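Local coordinates for protein mitochondrial enolase superfamily member 1 (PDB 4A35) that dehydrates L-fuconate to 2-keto-3-deoxy-L-fuconate in the breakdown of L-fucose, by abstracting the 2-proton to give an enediolate stabilised by magnesium, at residues F92-Q95 with L96-G100; A210-K214 with D215-R219; E263-S266 with K267-K270. One frame throughout, in Å; residues are numbered along the deposited sequence.

Contact 1 of 3, residues F92-Q95 with L96-G100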
# COMPACT_ATOMS: atom_id res chain seq x y z
N PHE A 92 -8.86 12.11 15.29
CA PHE A 92 -9.11 10.64 15.41
C PHE A 92 -8.61 9.90 14.15
O PHE A 92 -7.93 8.85 14.25
CB PHE A 92 -10.59 10.38 15.65
CG PHE A 92 -10.91 8.92 15.86
CD1 PHE A 92 -10.50 8.26 17.02
CD2 PHE A 92 -11.60 8.20 14.89
CE1 PHE A 92 -10.83 6.94 17.24
CE2 PHE A 92 -11.93 6.85 15.11
CZ PHE A 92 -11.53 6.23 16.28
N TYR A 93 -8.90 10.49 12.97
CA TYR A 93 -8.41 9.98 11.70
C TYR A 93 -6.87 9.86 11.71
O TYR A 93 -6.31 8.79 11.39
CB TYR A 93 -8.87 10.90 10.54
CG TYR A 93 -8.52 10.33 9.19
CD1 TYR A 93 -7.27 10.58 8.61
CD2 TYR A 93 -9.39 9.45 8.53
CE1 TYR A 93 -6.94 10.04 7.36
CE2 TYR A 93 -9.04 8.86 7.32
CZ TYR A 93 -7.81 9.15 6.74
OH TYR A 93 -7.47 8.55 5.56
N ARG A 94 -6.16 10.93 12.16
CA ARG A 94 -4.70 10.93 12.25
C ARG A 94 -4.19 9.83 13.24
O ARG A 94 -3.17 9.21 12.99
CB ARG A 94 -4.18 12.33 12.65
CG ARG A 94 -2.67 12.47 12.76
CD ARG A 94 -1.96 12.43 11.40
NE ARG A 94 -2.32 13.55 10.54
CZ ARG A 94 -1.77 14.76 10.64
NH1 ARG A 94 -0.82 15.00 11.53
NH2 ARG A 94 -2.17 15.74 9.84
N GLN A 95 -4.89 9.60 14.35
CA GLN A 95 -4.42 8.58 15.30
C GLN A 95 -4.53 7.16 14.71
O GLN A 95 -3.58 6.36 14.86
CB GLN A 95 -5.16 8.68 16.64
CG GLN A 95 -4.65 7.67 17.66
CD GLN A 95 -3.16 7.70 18.03
OE1 GLN A 95 -2.25 7.17 17.30
NE2 GLN A 95 -2.94 8.09 19.30
N LEU A 96 -5.62 6.87 13.97
CA LEU A 96 -5.77 5.57 13.31
C LEU A 96 -4.76 5.36 12.17
O LEU A 96 -4.27 4.24 12.00
CB LEU A 96 -7.17 5.39 12.72
CG LEU A 96 -8.35 5.25 13.71
CD1 LEU A 96 -9.59 4.75 12.99
CD2 LEU A 96 -8.02 4.29 14.84
N THR A 97 -4.56 6.41 11.33
CA THR A 97 -3.77 6.29 10.08
C THR A 97 -2.27 6.65 10.24
O THR A 97 -1.48 6.36 9.33
CB THR A 97 -4.40 7.20 8.98
OG1 THR A 97 -4.36 8.54 9.45
CG2 THR A 97 -5.81 6.77 8.56
N SER A 98 -1.91 7.38 11.33
CA SER A 98 -0.53 7.75 11.60
C SER A 98 -0.14 7.31 13.02
O SER A 98 0.57 8.03 13.73
CB SER A 98 -0.29 9.24 11.38
OG SER A 98 1.09 9.48 11.18
N ASP A 99 -0.60 6.11 13.43
CA ASP A 99 -0.17 5.53 14.72
C ASP A 99 1.39 5.35 14.62
O ASP A 99 1.85 4.83 13.62
CB ASP A 99 -0.90 4.18 14.92
CG ASP A 99 -0.47 3.41 16.16
OD1 ASP A 99 0.69 2.97 16.21
OD2 ASP A 99 -1.31 3.18 17.03
N GLY A 100 2.17 5.88 15.58
CA GLY A 100 3.64 5.88 15.51
C GLY A 100 4.28 4.54 15.21
O GLY A 100 5.35 4.51 14.61
O HOH W 1 0.70 6.88 18.08
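The aromatic rings of F92 and Y93 each receive, over one face, the side chain four residues further on. CG of L96 stands above the F92 ring, displaced toward its rim, and CD1 of L96 reaches CE2 of F92 at 3.8 Å. On Y93 the visitor is the methyl group of T97: CG2 lies 3.8 Å from the centroid of the Y93 ring and 22° off the ring normal, a CH-pi contact, with CZ of Y93 its closest ring atom. Both are i to i+4 pairs in the last turns of helix 89-97, which belongs to the N-terminal domain of the mandelate racemase/muconate lactonizing enzyme family. In both aromatic residues CG is anti to the backbone N, which swings the rings beside their own carbonyls and onto the following turn. Beyond these segments both rings also rest on L120 of helix 110-131, and OH of Y93 is hydrogen-bonded to E108.

The carbonyl of Y93 carries two bonds. N of T97 approaches it almost head-on at 3.0 Å, while OG1 of T97 donates at 2.8 Å from above the carbonyl plane, 42° out of it. A chi1 of 61° sets OG1 between its own backbone N and carbonyl carbon; the same rotation puts CG2 over the Y93 face. S98 is the first residue to leave helical angles, yet its N still donates to O of R94 at 2.8 Å. CB of S98 packs against CD of R94, whose bent chain carries NE to a salt bridge with D152. Past the helix end a water bridge, tentative because Q95 has a second conformer, links OE1 of Q95 and N of G100, 3.1 Å from each.

Contact 2 of 3, residues A210-K214 with D215-R219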
# COMPACT_ATOMS: atom_id res chain seq x y z
N ALA A 210 -30.50 -9.16 -22.36
CA ALA A 210 -31.94 -9.03 -22.59
C ALA A 210 -32.67 -8.72 -21.30
O ALA A 210 -33.54 -7.84 -21.29
CB ALA A 210 -32.48 -10.31 -23.23
N GLN A 211 -32.32 -9.41 -20.20
CA GLN A 211 -32.99 -9.18 -18.91
C GLN A 211 -32.69 -7.75 -18.39
O GLN A 211 -33.62 -7.02 -18.02
CB GLN A 211 -32.59 -10.25 -17.88
CG GLN A 211 -33.32 -10.13 -16.54
CD GLN A 211 -34.81 -10.40 -16.66
OE1 GLN A 211 -35.24 -11.48 -17.08
NE2 GLN A 211 -35.63 -9.42 -16.27
N ALA A 212 -31.42 -7.32 -18.44
CA ALA A 212 -31.03 -5.96 -18.03
C ALA A 212 -31.78 -4.91 -18.87
O ALA A 212 -32.37 -3.98 -18.31
CB ALA A 212 -29.52 -5.79 -18.17
N LEU A 213 -31.81 -5.10 -20.22
CA LEU A 213 -32.52 -4.14 -21.09
C LEU A 213 -34.03 -4.05 -20.72
O LEU A 213 -34.59 -2.95 -20.61
CB LEU A 213 -32.34 -4.52 -22.56
CG LEU A 213 -30.94 -4.29 -23.14
CD1 LEU A 213 -30.77 -5.04 -24.45
CD2 LEU A 213 -30.60 -2.77 -23.27
N LYS A 214 -34.65 -5.23 -20.50
CA LYS A 214 -36.07 -5.35 -20.10
C LYS A 214 -36.30 -4.61 -18.75
O LYS A 214 -37.28 -3.85 -18.63
CB LYS A 214 -36.43 -6.85 -20.01
CG LYS A 214 -37.84 -7.17 -19.57
CD LYS A 214 -37.97 -8.68 -19.30
CE LYS A 214 -39.37 -9.06 -18.83
NZ LYS A 214 -39.41 -10.43 -18.24
N ASP A 215 -35.37 -4.78 -17.77
CA ASP A 215 -35.43 -4.16 -16.43
C ASP A 215 -35.17 -2.64 -16.44
O ASP A 215 -35.26 -2.03 -15.36
CB ASP A 215 -34.45 -4.85 -15.45
CG ASP A 215 -34.77 -6.31 -15.13
OD1 ASP A 215 -35.82 -6.80 -15.55
OD2 ASP A 215 -33.92 -6.98 -14.50
N GLY A 216 -34.84 -2.06 -17.60
CA GLY A 216 -34.59 -0.63 -17.74
C GLY A 216 -33.14 -0.17 -17.75
O GLY A 216 -32.90 1.04 -17.77
N TRP A 217 -32.15 -1.09 -17.72
CA TRP A 217 -30.74 -0.64 -17.76
C TRP A 217 -30.37 -0.14 -19.16
O TRP A 217 -30.77 -0.73 -20.14
CB TRP A 217 -29.77 -1.76 -17.31
CG TRP A 217 -29.99 -2.14 -15.88
CD1 TRP A 217 -30.80 -3.14 -15.40
CD2 TRP A 217 -29.53 -1.41 -14.73
NE1 TRP A 217 -30.80 -3.12 -14.01
CE2 TRP A 217 -30.01 -2.08 -13.58
CE3 TRP A 217 -28.69 -0.29 -14.57
CZ2 TRP A 217 -29.69 -1.65 -12.28
CZ3 TRP A 217 -28.36 0.13 -13.28
CH2 TRP A 217 -28.88 -0.52 -12.16
N THR A 218 -29.58 0.95 -19.23
CA THR A 218 -29.16 1.55 -20.50
C THR A 218 -27.65 1.83 -20.51
O THR A 218 -27.14 2.32 -21.51
CB THR A 218 -29.96 2.85 -20.79
OG1 THR A 218 -29.64 3.82 -19.79
CG2 THR A 218 -31.48 2.62 -20.93
N ARG A 219 -26.91 1.55 -19.38
CA ARG A 219 -25.47 1.78 -19.22
C ARG A 219 -24.84 0.47 -18.71
O ARG A 219 -25.33 -0.10 -17.73
CB ARG A 219 -25.23 2.94 -18.27
CG ARG A 219 -26.04 4.19 -18.62
CD ARG A 219 -25.84 5.27 -17.57
NE ARG A 219 -26.83 6.33 -17.82
CZ ARG A 219 -27.96 6.48 -17.15
NH1 ARG A 219 -28.24 5.70 -16.10
NH2 ARG A 219 -28.82 7.43 -17.49
O HOH W 2 -33.44 -0.62 -21.16
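N of D215 donates to O of Q211 at 2.9 Å in a last i to i+4 bond, after which G216 turns to a positive phi of 100° and the chain leaves the helix. The side chains of Q211 and D215 cross obliquely beside that bond: NE2 of Q211 donates to OD1 of D215. OD1 lies nearly in the amide plane, whereas NE2 meets the carboxylate on its syn side but 29° out of its plane. At 2.7 Å from NE2 of Q211 to OD1 of D215 the bond is short, and its N-H...O angle of 139° shows it bent. Q211 reaches this position by bending at chi2, which folds its amide back over the next turn.

Two further backbone bonds define a Schellman motif closing helix 202-214. N of W217 donates to O of A212 at 3.0 Å, and N of G216 to O of L213 at 3.1 Å, both donors lying above the carbonyl planes. Any CB at the backbone angles of G216 would collide with O of D215, which accounts for a glycine here.

W217 follows directly, its indole edge facing the helix: O of A212 lies near the ring plane, 3.4 Å from CD1 of W217, and CB of A212 packs against the same carbon. Elsewhere the indole meets the ring of Y388, their planes nearly parallel, and touches A190 and T192 of strand 188-192. On the L213 side, CD2 of L213 touches O of W217, and one water donates to both O of L213 and O of W217, bridging helix end and outgoing loop.

Contact 3 of 3, residues E263-S266 with K267-K270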
# COMPACT_ATOMS: atom_id res chain seq x y z
N GLU A 263 -2.23 -0.69 -27.22
CA GLU A 263 -2.43 -1.58 -28.36
C GLU A 263 -3.77 -2.37 -28.29
O GLU A 263 -4.53 -2.46 -29.28
CB GLU A 263 -1.23 -2.55 -28.46
CG GLU A 263 -1.33 -3.55 -29.62
CD GLU A 263 -1.51 -3.00 -31.03
OE1 GLU A 263 -1.15 -1.83 -31.28
OE2 GLU A 263 -2.00 -3.77 -31.89
N TRP A 264 -4.03 -2.95 -27.15
CA TRP A 264 -5.25 -3.72 -26.90
C TRP A 264 -6.50 -2.83 -27.10
O TRP A 264 -7.45 -3.22 -27.81
CB TRP A 264 -5.18 -4.29 -25.47
CG TRP A 264 -6.08 -5.46 -25.24
CD1 TRP A 264 -7.45 -5.45 -25.23
CD2 TRP A 264 -5.68 -6.73 -24.71
NE1 TRP A 264 -7.93 -6.65 -24.78
CE2 TRP A 264 -6.87 -7.46 -24.46
CE3 TRP A 264 -4.44 -7.35 -24.49
CZ2 TRP A 264 -6.85 -8.77 -23.95
CZ3 TRP A 264 -4.42 -8.67 -24.03
CH2 TRP A 264 -5.62 -9.35 -23.74
N MET A 265 -6.46 -1.61 -26.56
CA MET A 265 -7.58 -0.67 -26.66
C MET A 265 -7.79 -0.16 -28.08
O MET A 265 -8.94 0.13 -28.46
CB MET A 265 -7.45 0.49 -25.67
CG MET A 265 -7.75 0.07 -24.22
SD MET A 265 -9.34 -0.81 -24.04
CE MET A 265 -10.48 0.46 -24.76
N SER A 266 -6.71 -0.10 -28.90
CA SER A 266 -6.83 0.30 -30.31
C SER A 266 -7.70 -0.72 -31.06
O SER A 266 -8.40 -0.35 -32.01
CB SER A 266 -5.46 0.41 -30.97
OG SER A 266 -4.95 -0.86 -31.30
N LYS A 267 -7.67 -2.01 -30.62
CA LYS A 267 -8.43 -3.10 -31.24
C LYS A 267 -9.89 -3.15 -30.73
O LYS A 267 -10.79 -3.65 -31.44
CB LYS A 267 -7.71 -4.43 -30.99
CG LYS A 267 -6.43 -4.51 -31.84
CD LYS A 267 -5.50 -5.54 -31.32
CE LYS A 267 -4.33 -5.80 -32.24
NZ LYS A 267 -3.33 -6.69 -31.59
N LEU A 268 -10.12 -2.69 -29.48
CA LEU A 268 -11.49 -2.67 -28.88
C LEU A 268 -12.22 -1.33 -29.12
O LEU A 268 -13.40 -1.20 -28.79
CB LEU A 268 -11.43 -2.95 -27.36
CG LEU A 268 -10.99 -4.36 -26.97
CD1 LEU A 268 -10.90 -4.52 -25.47
CD2 LEU A 268 -11.84 -5.46 -27.70
N ALA A 269 -11.51 -0.31 -29.69
CA ALA A 269 -12.10 1.00 -29.89
C ALA A 269 -13.33 0.96 -30.83
O ALA A 269 -14.22 1.81 -30.67
CB ALA A 269 -11.06 1.97 -30.43
N LYS A 270 -13.43 -0.07 -31.71
CA LYS A 270 -14.56 -0.19 -32.64
C LYS A 270 -15.89 -0.33 -31.87
O LYS A 270 -16.92 0.03 -32.40
CB LYS A 270 -14.37 -1.37 -33.61
CG LYS A 270 -14.25 -2.76 -32.95
CD LYS A 270 -13.89 -3.81 -34.01
CE LYS A 270 -13.56 -5.17 -33.46
NZ LYS A 270 -13.18 -6.12 -34.56
O HOH W 3 -11.00 -0.70 -33.11
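W264 and L268 lie side by side and point the same way, one turn apart, with the leucine methyl CD1 set at the edge of the indole and in its plane. CD1 of W264 is 3.6 Å from CD1 of L268, and NE1 is almost as near. A chi1 of -160° turns the W264 indole away from its own backbone N and alongside the following turn; NE1 donates to D231. The sulfur of M265 approaches the same leucine methyl more loosely, at 4.3 Å. Shortening L268 to an alanine is likely to open a gap at the indole edge and leave SD of M265 without this neighbour.

E263 and K267 instead lie at a slant to each other. The extended lysine chain runs to the glutamate carboxylate, which is brought round by a bend at chi2 (56°), and NZ of K267 forms a salt bridge with OE2 of E263 at 3.2 Å. CE of K267 is equally close to that oxygen, so the carboxylate meets the end of the lysine chain from the flank.

The backbone bonds record a change of winding. O of W264 takes N of L268 in its carbonyl plane and N of K267 from 60° above it, while the bonds to O of M265 from N of L268 and N of A269 are weak; residues 269-270 are 3-10. The buried flank, M265 and L268, rests on M250 of strand 247-251, as expected of the helix in a beta-alpha-beta crossover, here strand 247-251, helix 258-268 and strand 275-277 of the enolase-type barrel.

How the contacts relate
Along the chain the three contacts come in series, each at the C-terminal part of a helix: 89-97, 202-214 and 258-268. Contact 1 belongs to the N-terminal domain, and contacts 2 and 3 to the barrel domain, on the opposite side of the chain's centre; the centre of contact 1 lies about 45 Å from that of contact 2 and 44 Å from that of contact 3. Contacts 2 and 3 are about 26 Å apart between centres, with nearest atoms about 15 Å apart. Their helices lead into strands 219-223 and 275-277 of one parallel sheet, separated in strand order by 247-251. Strands 247-251 and 275-277 carry the magnesium ligands D251 and E277.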